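Local coordinates for mandelate racemase/muconate lactonizing enzyme family protein (Roseovarius sp. TM1035, PDB 3T9P) that probably acts as an enolase-superfamily isomerase or lyase of the mandelate racemase/muconate lactonizing enzyme family, its exact substrate and reaction not being established, at residues C155-R158 / G162-A165; R184-V189 / P212-E217; S263-M268 / V277-M282. All coordinates share one frame; numbering follows the deposited sequence.

Contact 1: C155-R158 / G162-A165; sequences CRLR and GFTA
Leu157 and Phe163 meet where helix 147-161 ends and the chain turns back toward strand 165-169. Leu157 uses both its backbone and its branch. Its carbonyl oxygen lies at the edge of the Phe163 ring, in the ring plane, with O 3.7 Å from CD2. The two side chains run side by side and point the same way, so that Leu157 CD2 rests 3.9 Å from Phe163 CE2. Phe163 CG stands beside its own backbone N (chi1 -71°), which lays the ring along the leucine; beyond it the ring packs on Ala136 and Ala138 of strand 132-139. This alpha-beta turn leads from helix 147-161 into strand 165-169 of the C-terminal barrel of an enolase-superfamily protein, and Gly162, the first residue past the helix, makes it with a positive phi of 75°. Arg158 supplies the last ties. Its carbonyl O receives a weak, bent hydrogen bond from Gly162 N (3.2 Å), and Gly162 CA also approaches this oxygen. A water bridges the turn by donating to Arg158 O at 3.1 Å and to Phe163 O at 2.6 Å. The CB-CG stem of the arginine skirts Phe163 O, CG coming within 3.9 Å of it, whereas the rest of the chain, with CG anti to the backbone N (chi1 172°), leads off to Leu196 O, which accepts a hydrogen bond from NH1.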
loop_
_atom_site.group_PDB
_atom_site.type_symbol
_atom_site.label_atom_id
_atom_site.label_comp_id
_atom_site.label_asym_id
_atom_site.label_seq_id
_atom_site.Cartn_x
_atom_site.Cartn_y
_atom_site.Cartn_z
ATOM N N CYS A 155 -10.177 22.740 28.890
ATOM C CA CYS A 155 -9.935 23.837 29.850
ATOM C C CYS A 155 -8.881 23.541 30.881
ATOM O O CYS A 155 -8.020 24.393 31.135
ATOM C CB CYS A 155 -11.264 24.339 30.472
ATOM S SG CYS A 155 -12.118 25.320 29.264
ATOM N N ARG A 156 -8.951 22.330 31.450
ATOM C CA ARG A 156 -8.039 21.839 32.476
ATOM C C ARG A 156 -6.602 21.726 31.868
ATOM O O ARG A 156 -5.633 22.125 32.519
ATOM C CB ARG A 156 -8.495 20.478 33.046
ATOM C CG ARG A 156 -9.709 20.581 34.019
ATOM C CD ARG A 156 -10.429 19.202 34.337
ATOM N NE ARG A 156 -9.524 18.098 34.745
ATOM C CZ ARG A 156 -9.353 16.919 34.111
ATOM N NH1 ARG A 156 -10.025 16.610 32.987
ATOM N NH2 ARG A 156 -8.490 16.027 34.627
ATOM N N LEU A 157 -6.491 21.210 30.629
ATOM C CA LEU A 157 -5.170 21.053 30.020
ATOM C C LEU A 157 -4.585 22.435 29.728
ATOM O O LEU A 157 -3.386 22.624 29.903
ATOM C CB LEU A 157 -5.313 20.332 28.654
ATOM C CG LEU A 157 -5.510 18.836 28.846
ATOM C CD1 LEU A 157 -6.275 18.164 27.628
ATOM C CD2 LEU A 157 -4.078 18.242 29.158
ATOM N N ARG A 158 -5.422 23.372 29.273
ATOM C CA ARG A 158 -5.006 24.741 29.009
ATOM C C ARG A 158 -4.467 25.386 30.306
ATOM O O ARG A 158 -3.380 25.954 30.345
ATOM C CB ARG A 158 -6.196 25.593 28.492
ATOM C CG ARG A 158 -5.869 27.172 28.359
ATOM C CD ARG A 158 -7.134 28.021 28.204
ATOM N NE ARG A 158 -7.925 27.907 29.442
ATOM C CZ ARG A 158 -9.238 28.047 29.569
ATOM N NH1 ARG A 158 -10.012 28.365 28.547
ATOM N NH2 ARG A 158 -9.763 27.860 30.781
ATOM N N GLY A 162 -0.612 24.408 30.248
ATOM C CA GLY A 162 -0.157 25.554 29.418
ATOM C C GLY A 162 -0.288 25.350 27.908
ATOM O O GLY A 162 0.306 26.124 27.119
ATOM N N PHE A 163 -1.070 24.356 27.431
ATOM C CA PHE A 163 -1.299 24.240 25.997
ATOM C C PHE A 163 -1.974 25.504 25.440
ATOM O O PHE A 163 -2.885 26.011 26.096
ATOM C CB PHE A 163 -2.227 23.072 25.594
ATOM C CG PHE A 163 -1.611 21.711 25.763
ATOM C CD1 PHE A 163 -0.817 21.195 24.741
ATOM C CD2 PHE A 163 -1.715 20.985 26.985
ATOM C CE1 PHE A 163 -0.242 19.868 24.802
ATOM C CE2 PHE A 163 -1.101 19.637 27.129
ATOM C CZ PHE A 163 -0.324 19.109 26.061
ATOM N N THR A 164 -1.605 25.985 24.222
ATOM C CA THR A 164 -2.326 27.105 23.675
ATOM C C THR A 164 -2.848 26.790 22.268
ATOM O O THR A 164 -3.258 27.669 21.512
ATOM C CB THR A 164 -1.485 28.440 23.615
ATOM O OG1 THR A 164 -0.272 28.162 22.926
ATOM C CG2 THR A 164 -1.109 29.001 25.036
ATOM N N ALA A 165 -2.929 25.494 21.946
ATOM C CA ALA A 165 -3.503 25.094 20.684
ATOM C C ALA A 165 -4.175 23.718 20.978
ATOM O O ALA A 165 -3.629 22.940 21.783
ATOM C CB ALA A 165 -2.384 24.884 19.612
HETATM O O HOH W 1 -2.777 27.892 27.956
#

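Contact 2: R184-V189 / P212-E217; sequences RTEAVV and PARAIE
Glu186 and Arg214 join their two helices through a salt bridge that is the whole of the direct contact between 184-189 and 212-217. Arg214 NH2 donates to Glu186 OE2 at 3.1 Å, a weak bond with an angle of only 128° at the hydrogen. Carboxylate and guanidinium planes are nearly parallel, 3° apart, yet a single oxygen and a single nitrogen do the touching. The arginine chain, bent at chi2 (80°), carries the guanidinium across the gap between the two segments, whose nearest CA atoms, those of Glu186 and Glu217, are 10.8 Å apart.

A second charge pair lies within helix 212-224. Arg214 NH1 donates to Glu217 OE1 at 2.9 Å, on the anti side of that carboxylate, so the guanidinium is shared between two acids through different nitrogens. This double hold should limit its rotation, and its positive charge probably tempers the mutual repulsion of the acids.

Below this surface network, Thr185 and Ala215 both pack on Tyr210, in the loop ahead of helix 212-224. The two helices are successive outer helices of the barrel, separated in sequence by strand 201-205; helix 239-248 flanks 212-217, while helix 147-161 borders 184-189 through Pro147.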
loop_
_atom_site.group_PDB
_atom_site.type_symbol
_atom_site.label_atom_id
_atom_site.label_comp_id
_atom_site.label_asym_id
_atom_site.label_seq_id
_atom_site.Cartn_x
_atom_site.Cartn_y
_atom_site.Cartn_z
ATOM N N ARG A 184 -24.007 16.813 16.290
ATOM C CA ARG A 184 -22.774 16.881 17.072
ATOM C C ARG A 184 -21.819 17.957 16.621
ATOM O O ARG A 184 -21.386 18.685 17.400
ATOM C CB ARG A 184 -22.039 15.563 17.172
ATOM C CG ARG A 184 -20.839 15.664 18.055
ATOM C CD ARG A 184 -20.016 14.479 18.081
ATOM N NE ARG A 184 -18.980 14.527 19.077
ATOM C CZ ARG A 184 -17.766 14.973 18.873
ATOM N NH1 ARG A 184 -17.434 15.427 17.695
ATOM N NH2 ARG A 184 -16.914 14.955 19.853
ATOM N N THR A 185 -21.631 18.068 15.337
ATOM C CA THR A 185 -20.706 19.023 14.764
ATOM C C THR A 185 -21.144 20.469 15.028
ATOM O O THR A 185 -20.385 21.316 15.413
ATOM C CB THR A 185 -20.460 18.685 13.279
ATOM O OG1 THR A 185 -19.773 17.436 13.188
ATOM C CG2 THR A 185 -19.655 19.714 12.618
ATOM N N GLU A 186 -22.426 20.678 14.856
ATOM C CA GLU A 186 -23.074 22.000 15.095
ATOM C C GLU A 186 -22.860 22.473 16.496
ATOM O O GLU A 186 -22.637 23.674 16.696
ATOM C CB GLU A 186 -24.584 21.998 14.701
ATOM C CG GLU A 186 -24.771 22.009 13.216
ATOM C CD GLU A 186 -24.679 20.595 12.545
ATOM O OE1 GLU A 186 -24.608 19.549 13.246
ATOM O OE2 GLU A 186 -24.734 20.561 11.297
ATOM N N ALA A 187 -22.812 21.560 17.448
ATOM C CA ALA A 187 -22.539 21.872 18.821
ATOM C C ALA A 187 -21.078 21.919 19.239
ATOM O O ALA A 187 -20.703 22.850 20.078
ATOM C CB ALA A 187 -23.295 20.937 19.744
ATOM N N VAL A 188 -20.278 20.962 18.715
ATOM C CA VAL A 188 -18.921 20.734 19.261
ATOM C C VAL A 188 -18.044 21.957 18.837
ATOM O O VAL A 188 -17.120 22.334 19.545
ATOM C CB VAL A 188 -18.299 19.349 18.792
ATOM C CG1 VAL A 188 -17.750 19.461 17.360
ATOM C CG2 VAL A 188 -17.235 18.929 19.670
ATOM N N VAL A 189 -18.376 22.578 17.716
ATOM C CA VAL A 189 -17.480 23.566 17.112
ATOM C C VAL A 189 -17.554 24.846 18.013
ATOM O O VAL A 189 -16.519 25.233 18.642
ATOM C CB VAL A 189 -17.841 23.836 15.635
ATOM C CG1 VAL A 189 -17.149 25.136 15.091
ATOM C CG2 VAL A 189 -17.511 22.639 14.707
ATOM N N PRO A 212 -17.284 17.689 -0.833
ATOM C CA PRO A 212 -16.770 19.073 -0.762
ATOM C C PRO A 212 -17.817 20.147 -0.360
ATOM O O PRO A 212 -17.491 21.040 0.426
ATOM C CB PRO A 212 -16.235 19.333 -2.147
ATOM C CG PRO A 212 -16.127 18.020 -2.802
ATOM C CD PRO A 212 -17.081 17.100 -2.155
ATOM N N ALA A 213 -19.035 20.068 -0.910
ATOM C CA ALA A 213 -20.145 20.996 -0.543
ATOM C C ALA A 213 -20.425 21.041 0.935
ATOM O O ALA A 213 -20.490 22.133 1.550
ATOM C CB ALA A 213 -21.496 20.609 -1.362
ATOM N N ARG A 214 -20.578 19.877 1.570
ATOM C CA ARG A 214 -20.760 19.873 3.012
ATOM C C ARG A 214 -19.501 20.358 3.829
ATOM O O ARG A 214 -19.642 20.992 4.916
ATOM C CB ARG A 214 -21.202 18.473 3.431
ATOM C CG ARG A 214 -21.612 18.299 4.841
ATOM C CD ARG A 214 -23.104 18.779 5.232
ATOM N NE ARG A 214 -23.113 18.665 6.702
ATOM C CZ ARG A 214 -23.203 19.689 7.516
ATOM N NH1 ARG A 214 -23.362 20.909 6.982
ATOM N NH2 ARG A 214 -23.166 19.481 8.838
ATOM N N ALA A 215 -18.305 19.985 3.343
ATOM C CA ALA A 215 -17.050 20.347 4.090
ATOM C C ALA A 215 -16.918 21.910 4.052
ATOM O O ALA A 215 -16.434 22.544 5.025
ATOM C CB ALA A 215 -15.822 19.713 3.405
ATOM N N ILE A 216 -17.383 22.491 2.928
ATOM C CA ILE A 216 -17.370 23.992 2.803
ATOM C C ILE A 216 -18.397 24.581 3.761
ATOM O O ILE A 216 -18.081 25.503 4.521
ATOM C CB ILE A 216 -17.488 24.454 1.315
ATOM C CG1 ILE A 216 -16.242 24.013 0.526
ATOM C CG2 ILE A 216 -17.683 26.053 1.181
ATOM C CD1 ILE A 216 -16.288 24.104 -1.065
ATOM N N GLU A 217 -19.591 24.012 3.813
ATOM C CA GLU A 217 -20.539 24.417 4.868
ATOM C C GLU A 217 -19.937 24.362 6.257
ATOM O O GLU A 217 -19.989 25.341 7.033
ATOM C CB GLU A 217 -21.830 23.586 4.853
ATOM C CG GLU A 217 -22.809 23.863 3.715
ATOM C CD GLU A 217 -23.937 22.767 3.589
ATOM O OE1 GLU A 217 -24.354 22.097 4.579
ATOM O OE2 GLU A 217 -24.406 22.587 2.436
#

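Contact 3: S263-M268 / V277-M282; sequences SSWQLM and VQPDVM
Trp265 and Val277 bring the two backbones closest, their CA atoms 8.9 Å apart, where helix 262-270 passes a chain that leaves strand 276-277 and heads through a loop into helix 281-284. The tryptophan spans this gap. With CG beside the backbone N (chi1 -81°), its six-membered ring is carried to the opposing chain, and three of the ring's carbons do the touching. CZ3 presses on Val277, 3.5 Å from CB and 3.8 Å from CG1, the two side chains meeting at a slant. CH2 lies against the following peptides: Gln278 N is at the ring edge near its plane, at 3.8 Å, and Pro279 N is closer still. CZ2 meets the pyrrolidine of Pro279, coming 3.7 Å from its CB, and here the side chains cross at about a right angle. Met268, one turn further along the helix, places its CE 3.5 Å above one face of the indole, offset toward the rim. Val293 and Met296 of helix 287-299 also touch the tryptophan, which is buried, and its NE1 makes a weak hydrogen bond to Asp259 O.

Further along, Asp280 occupies the N-cap position of the short helix. Its OD1 accepts a weak bond from Met282 N at 2.9 Å and a further one from Tyr283 N, while OD2 is hydrogen-bonded to His307 ND1. Through Trp265, helix 262-270 packs on the end of barrel strand 276-277, and the Asp280-His307 pair just beyond recalls the His-Asp dyad found in mandelate racemase relatives, although a catalytic role here remains an inference.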
loop_
_atom_site.group_PDB
_atom_site.type_symbol
_atom_site.label_atom_id
_atom_site.label_comp_id
_atom_site.label_asym_id
_atom_site.label_seq_id
_atom_site.Cartn_x
_atom_site.Cartn_y
_atom_site.Cartn_z
ATOM N N SER A 263 4.365 8.893 -4.984
ATOM C CA SER A 263 3.470 9.151 -6.106
ATOM C C SER A 263 2.209 9.772 -5.581
ATOM O O SER A 263 1.682 10.600 -6.251
ATOM C CB SER A 263 3.156 7.874 -6.934
ATOM O OG SER A 263 2.482 6.950 -6.135
ATOM N N SER A 264 1.670 9.339 -4.435
ATOM C CA SER A 264 0.437 9.998 -3.959
ATOM C C SER A 264 0.673 11.430 -3.344
ATOM O O SER A 264 -0.215 12.330 -3.475
ATOM C CB SER A 264 -0.483 9.087 -3.067
ATOM O OG SER A 264 0.017 9.161 -1.749
ATOM N N TRP A 265 1.824 11.649 -2.723
ATOM C CA TRP A 265 2.224 12.977 -2.245
ATOM C C TRP A 265 2.313 13.939 -3.442
ATOM O O TRP A 265 1.911 15.112 -3.351
ATOM C CB TRP A 265 3.563 12.925 -1.523
ATOM C CG TRP A 265 3.351 12.442 -0.111
ATOM C CD1 TRP A 265 3.570 11.197 0.349
ATOM C CD2 TRP A 265 2.774 13.205 0.987
ATOM N NE1 TRP A 265 3.297 11.146 1.756
ATOM C CE2 TRP A 265 2.741 12.348 2.129
ATOM C CE3 TRP A 265 2.297 14.530 1.108
ATOM C CZ2 TRP A 265 2.291 12.784 3.402
ATOM C CZ3 TRP A 265 1.797 14.973 2.344
ATOM C CH2 TRP A 265 1.752 14.070 3.488
ATOM N N GLN A 266 2.855 13.416 -4.532
ATOM C CA GLN A 266 2.980 14.131 -5.804
ATOM C C GLN A 266 1.658 14.560 -6.385
ATOM O O GLN A 266 1.464 15.745 -6.713
ATOM C CB GLN A 266 3.777 13.259 -6.838
ATOM C CG GLN A 266 5.275 13.660 -6.895
ATOM C CD GLN A 266 5.478 15.162 -7.234
ATOM O OE1 GLN A 266 4.678 15.732 -7.960
ATOM N NE2 GLN A 266 6.500 15.814 -6.636
ATOM N N LEU A 267 0.740 13.632 -6.545
ATOM C CA LEU A 267 -0.560 13.970 -7.041
ATOM C C LEU A 267 -1.227 15.006 -6.114
ATOM O O LEU A 267 -1.763 16.038 -6.580
ATOM C CB LEU A 267 -1.359 12.711 -7.160
ATOM C CG LEU A 267 -2.857 12.690 -7.389
ATOM C CD1 LEU A 267 -3.214 13.325 -8.781
ATOM C CD2 LEU A 267 -3.455 11.248 -7.338
ATOM N N MET A 268 -1.132 14.794 -4.807
ATOM C CA MET A 268 -1.696 15.750 -3.813
ATOM C C MET A 268 -1.212 17.211 -4.089
ATOM O O MET A 268 -2.029 18.181 -4.052
ATOM C CB MET A 268 -1.358 15.316 -2.352
ATOM C CG MET A 268 -1.954 16.254 -1.302
ATOM S SD MET A 268 -1.291 15.908 0.397
ATOM C CE MET A 268 -1.233 14.084 0.482
ATOM N N VAL A 277 1.035 20.005 4.895
ATOM C CA VAL A 277 1.203 18.525 4.650
ATOM C C VAL A 277 1.452 17.876 6.020
ATOM O O VAL A 277 2.066 18.511 6.869
ATOM C CB VAL A 277 2.383 18.131 3.679
ATOM C CG1 VAL A 277 2.120 18.768 2.203
ATOM C CG2 VAL A 277 3.683 18.540 4.209
ATOM N N GLN A 278 1.002 16.620 6.189
ATOM C CA GLN A 278 0.957 16.030 7.548
ATOM C C GLN A 278 1.360 14.599 7.448
ATOM O O GLN A 278 0.561 13.747 7.812
ATOM C CB GLN A 278 -0.520 16.074 8.059
ATOM C CG GLN A 278 -0.957 17.499 8.209
ATOM C CD GLN A 278 -2.124 17.646 9.104
ATOM O OE1 GLN A 278 -3.218 17.238 8.691
ATOM N NE2 GLN A 278 -1.933 18.303 10.317
ATOM N N PRO A 279 2.601 14.313 6.949
ATOM C CA PRO A 279 3.032 12.909 6.915
ATOM C C PRO A 279 3.076 12.399 8.373
ATOM O O PRO A 279 3.235 13.221 9.327
ATOM C CB PRO A 279 4.516 12.996 6.383
ATOM C CG PRO A 279 4.989 14.363 6.807
ATOM C CD PRO A 279 3.701 15.253 6.642
ATOM N N ASP A 280 3.097 11.099 8.526
ATOM C CA ASP A 280 3.277 10.468 9.804
ATOM C C ASP A 280 4.542 9.681 9.673
ATOM O O ASP A 280 4.653 8.840 8.784
ATOM C CB ASP A 280 2.058 9.506 10.072
ATOM C CG ASP A 280 2.209 8.682 11.393
ATOM O OD1 ASP A 280 3.054 7.796 11.453
ATOM O OD2 ASP A 280 1.442 8.973 12.350
ATOM N N VAL A 281 5.497 9.911 10.587
ATOM C CA VAL A 281 6.858 9.302 10.435
ATOM C C VAL A 281 6.741 7.745 10.240
ATOM O O VAL A 281 7.446 7.078 9.412
ATOM C CB VAL A 281 7.761 9.725 11.642
ATOM C CG1 VAL A 281 9.104 8.882 11.648
ATOM C CG2 VAL A 281 8.069 11.132 11.520
ATOM N N MET A 282 5.896 7.153 11.063
ATOM C CA MET A 282 5.833 5.664 11.170
ATOM C C MET A 282 5.031 5.120 9.977
ATOM O O MET A 282 5.380 4.074 9.498
ATOM C CB MET A 282 5.071 5.200 12.458
ATOM C CG MET A 282 5.892 5.187 13.692
ATOM S SD MET A 282 7.371 6.255 13.878
ATOM C CE MET A 282 8.219 5.362 15.222
#

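In the fold
All three contacts belong to the beta/alpha barrel, at well-separated places whose centres lie 24 to 29 Å apart. Contact 3 is the buried one and rests on apolar packing around an aromatic ring, without a hydrogen bond between its segments. Contact 2 lies at the surface and rests on a salt bridge with a weak hydrogen bond, joining two outer helices. Contact 1 is intermediate: partly buried, it combines a weak backbone bond and a bridging water with an apolar pair. Contacts 1 and 3 each set a helix against the chain entering or leaving a barrel strand, and they fall on opposite sides of the chain's centre, whereas contact 2 involves no strand.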